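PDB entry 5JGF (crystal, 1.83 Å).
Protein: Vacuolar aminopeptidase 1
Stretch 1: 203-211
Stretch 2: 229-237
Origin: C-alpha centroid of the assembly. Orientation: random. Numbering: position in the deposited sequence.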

# COMPACT_ATOMS: atom_id res chain seq x y z
N ASP D 203 -34.46 52.58 6.77
CA ASP D 203 -33.42 53.29 7.50
C ASP D 203 -33.37 52.93 8.98
O ASP D 203 -32.30 52.94 9.59
CB ASP D 203 -33.60 54.81 7.35
CG ASP D 203 -33.20 55.31 5.98
OD1 ASP D 203 -32.73 54.49 5.15
OD2 ASP D 203 -33.34 56.52 5.73
N ASP D 204 -34.52 52.60 9.55
CA ASP D 204 -34.57 52.25 10.97
C ASP D 204 -33.90 50.90 11.22
O ASP D 204 -33.13 50.75 12.17
CB ASP D 204 -36.02 52.20 11.45
CG ASP D 204 -36.13 52.25 12.97
OD1 ASP D 204 -36.76 51.35 13.56
OD2 ASP D 204 -35.59 53.21 13.56
N GLU D 205 -34.20 49.91 10.38
CA GLU D 205 -33.63 48.58 10.53
C GLU D 205 -32.11 48.63 10.46
O GLU D 205 -31.43 47.87 11.16
CB GLU D 205 -34.17 47.65 9.44
CG GLU D 205 -35.69 47.46 9.49
CD GLU D 205 -36.23 46.71 8.29
OE1 GLU D 205 -35.74 46.96 7.17
OE2 GLU D 205 -37.15 45.88 8.46
N LYS D 206 -31.58 49.52 9.64
CA LYS D 206 -30.13 49.66 9.48
C LYS D 206 -29.47 50.21 10.74
O LYS D 206 -28.25 50.23 10.84
CB LYS D 206 -29.81 50.58 8.30
CG LYS D 206 -30.29 50.07 6.96
CD LYS D 206 -29.99 51.08 5.87
CE LYS D 206 -30.52 50.63 4.52
NZ LYS D 206 -30.27 51.65 3.46
N LYS D 207 -30.28 50.65 11.70
CA LYS D 207 -29.75 51.19 12.94
C LYS D 207 -29.33 50.09 13.90
O LYS D 207 -28.60 50.32 14.86
CB LYS D 207 -30.79 52.10 13.61
CG LYS D 207 -31.12 53.35 12.81
CD LYS D 207 -32.13 54.22 13.54
CE LYS D 207 -32.42 55.49 12.77
NZ LYS D 207 -33.46 56.31 13.46
N SER D 208 -29.80 48.87 13.65
CA SER D 208 -29.48 47.74 14.50
C SER D 208 -28.01 47.35 14.39
O SER D 208 -27.45 47.30 13.30
CB SER D 208 -30.34 46.53 14.14
OG SER D 208 -29.90 45.37 14.85
N PRO D 209 -27.36 47.08 15.53
CA PRO D 209 -25.95 46.68 15.51
C PRO D 209 -25.81 45.36 14.76
O PRO D 209 -24.71 44.96 14.38
CB PRO D 209 -25.62 46.54 16.99
CG PRO D 209 -26.49 47.57 17.64
CD PRO D 209 -27.81 47.37 16.91
N LEU D 210 -26.94 44.68 14.54
CA LEU D 210 -26.93 43.40 13.85
C LEU D 210 -27.20 43.50 12.35
O LEU D 210 -27.10 42.50 11.64
CB LEU D 210 -27.94 42.45 14.48
CG LEU D 210 -27.61 41.99 15.90
CD1 LEU D 210 -28.66 40.99 16.37
CD2 LEU D 210 -26.23 41.36 15.93
N PHE D 211 -27.54 44.68 11.86
CA PHE D 211 -27.80 44.80 10.43
C PHE D 211 -26.54 44.41 9.66
O PHE D 211 -25.45 44.88 9.96
CB PHE D 211 -28.21 46.22 10.05
CG PHE D 211 -28.43 46.40 8.57
CD1 PHE D 211 -27.41 46.89 7.76
CD2 PHE D 211 -29.63 46.01 7.98
CE1 PHE D 211 -27.58 46.99 6.38
CE2 PHE D 211 -29.81 46.10 6.60
CZ PHE D 211 -28.79 46.59 5.80
N GLU D 229 -38.58 45.85 17.73
CA GLU D 229 -38.20 46.37 16.42
C GLU D 229 -36.81 45.87 16.06
O GLU D 229 -35.98 45.63 16.94
CB GLU D 229 -38.21 47.90 16.43
CG GLU D 229 -39.55 48.53 16.78
CD GLU D 229 -40.66 48.08 15.85
OE1 GLU D 229 -40.47 48.18 14.62
OE2 GLU D 229 -41.71 47.63 16.35
N VAL D 230 -36.54 45.72 14.76
CA VAL D 230 -35.24 45.26 14.30
C VAL D 230 -34.13 46.18 14.82
O VAL D 230 -33.07 45.71 15.25
CB VAL D 230 -35.17 45.20 12.75
CG1 VAL D 230 -33.74 44.93 12.29
CG2 VAL D 230 -36.10 44.09 12.24
N SER D 231 -34.37 47.49 14.79
CA SER D 231 -33.39 48.46 15.26
C SER D 231 -33.00 48.24 16.71
O SER D 231 -31.91 48.63 17.14
CB SER D 231 -33.94 49.88 15.10
OG SER D 231 -35.09 50.07 15.91
N GLU D 232 -33.88 47.59 17.47
CA GLU D 232 -33.63 47.34 18.88
C GLU D 232 -32.79 46.09 19.16
O GLU D 232 -32.31 45.91 20.28
CB GLU D 232 -34.97 47.26 19.62
CG GLU D 232 -35.84 48.48 19.38
CD GLU D 232 -37.18 48.41 20.09
OE1 GLU D 232 -37.91 47.42 19.90
OE2 GLU D 232 -37.51 49.36 20.83
N LEU D 233 -32.60 45.24 18.16
CA LEU D 233 -31.80 44.03 18.34
C LEU D 233 -30.32 44.36 18.43
O LEU D 233 -29.78 45.05 17.55
CB LEU D 233 -32.04 43.07 17.17
CG LEU D 233 -33.46 42.57 16.92
CD1 LEU D 233 -33.47 41.69 15.67
CD2 LEU D 233 -33.98 41.79 18.12
N ILE D 234 -29.66 43.88 19.48
CA ILE D 234 -28.22 44.12 19.67
C ILE D 234 -27.35 42.87 19.53
O ILE D 234 -26.22 42.96 19.07
CB ILE D 234 -27.95 44.77 21.05
CG1 ILE D 234 -28.06 46.28 20.94
CG2 ILE D 234 -26.56 44.40 21.56
CD1 ILE D 234 -29.31 46.82 21.53
N GLN D 235 -27.87 41.72 19.96
CA GLN D 235 -27.14 40.46 19.86
C GLN D 235 -28.09 39.28 20.03
O GLN D 235 -29.24 39.45 20.44
CB GLN D 235 -26.04 40.36 20.93
CG GLN D 235 -24.63 40.67 20.43
CD GLN D 235 -24.28 39.89 19.17
OE1 GLN D 235 -24.79 38.79 18.94
NE2 GLN D 235 -23.40 40.45 18.35
N MET D 236 -27.61 38.09 19.70
CA MET D 236 -28.43 36.90 19.84
C MET D 236 -27.62 35.62 19.91
O MET D 236 -26.50 35.55 19.40
CB MET D 236 -29.45 36.81 18.70
CG MET D 236 -28.89 37.08 17.33
SD MET D 236 -30.18 37.10 16.06
CE MET D 236 -29.46 35.96 14.90
N ASP D 237 -28.19 34.62 20.57
CA ASP D 237 -27.58 33.30 20.74
C ASP D 237 -28.71 32.35 20.38
O ASP D 237 -29.53 31.99 21.22
CB ASP D 237 -27.16 33.11 22.20
CG ASP D 237 -26.49 31.77 22.46
OD1 ASP D 237 -26.42 30.95 21.53
OD2 ASP D 237 -26.04 31.55 23.60
O HOH W 1 -36.63 48.73 12.89

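The contact joins two short 3-10 segments, 205-207 and 230-232, and the chain that follows each: a type I turn from Ser208 to Phe211 on one side, a strand beginning at Leu233 on the other. The backbones come closest at two serines, where Ser208 CA lies 4.0 Å from Ser231 CA.

Leu210 covers the most surface. Held in the turn, which Phe211 N closes on Ser208 O at 3.0 Å, it points its CA-to-CB bond toward the strand and lays its methyls along it. Leu210 CD1 sits 4.0 Å from both Leu233 CB and Met236 CG, while Leu210 CD2 lies 3.5 Å from Ile234 O. One branched side chain thus touches four consecutive strand residues, Gln235 included. Pro209 extends the apolar patch, its CG 3.9 Å from Ile234 CG1.

Ser231 covers the next largest area, and its chemistry is polar. Its OG lies 3.2 Å from Asp204 OD1, within hydrogen-bonding reach, although the proton's acceptor is not settled. A water makes a second link: it donates to Asp204 OD1 at 2.7 Å and accepts from Ser231 N at 3.2 Å. One carboxylate oxygen therefore meets both the side chain and, through water, the backbone of the same residue. Lys207 CB packs 4.1 Å from Ser231 CB.

Between these two regions Val230 and Ser208 fill the middle. Val230 CG1 rests 4.0 Å from Glu205 CB and 4.2 Å from Ser208 CB, an aliphatic contact beside the serine's polar one. Buried Ser208, with chi1 in t, donates from OG to Leu233 O at 2.7 Å, tying the turn's first residue to the strand's start without a backbone-to-backbone hydrogen bond. The rule to read here is compact: a serine anchors the turn, and a leucine two residues later packs along the strand.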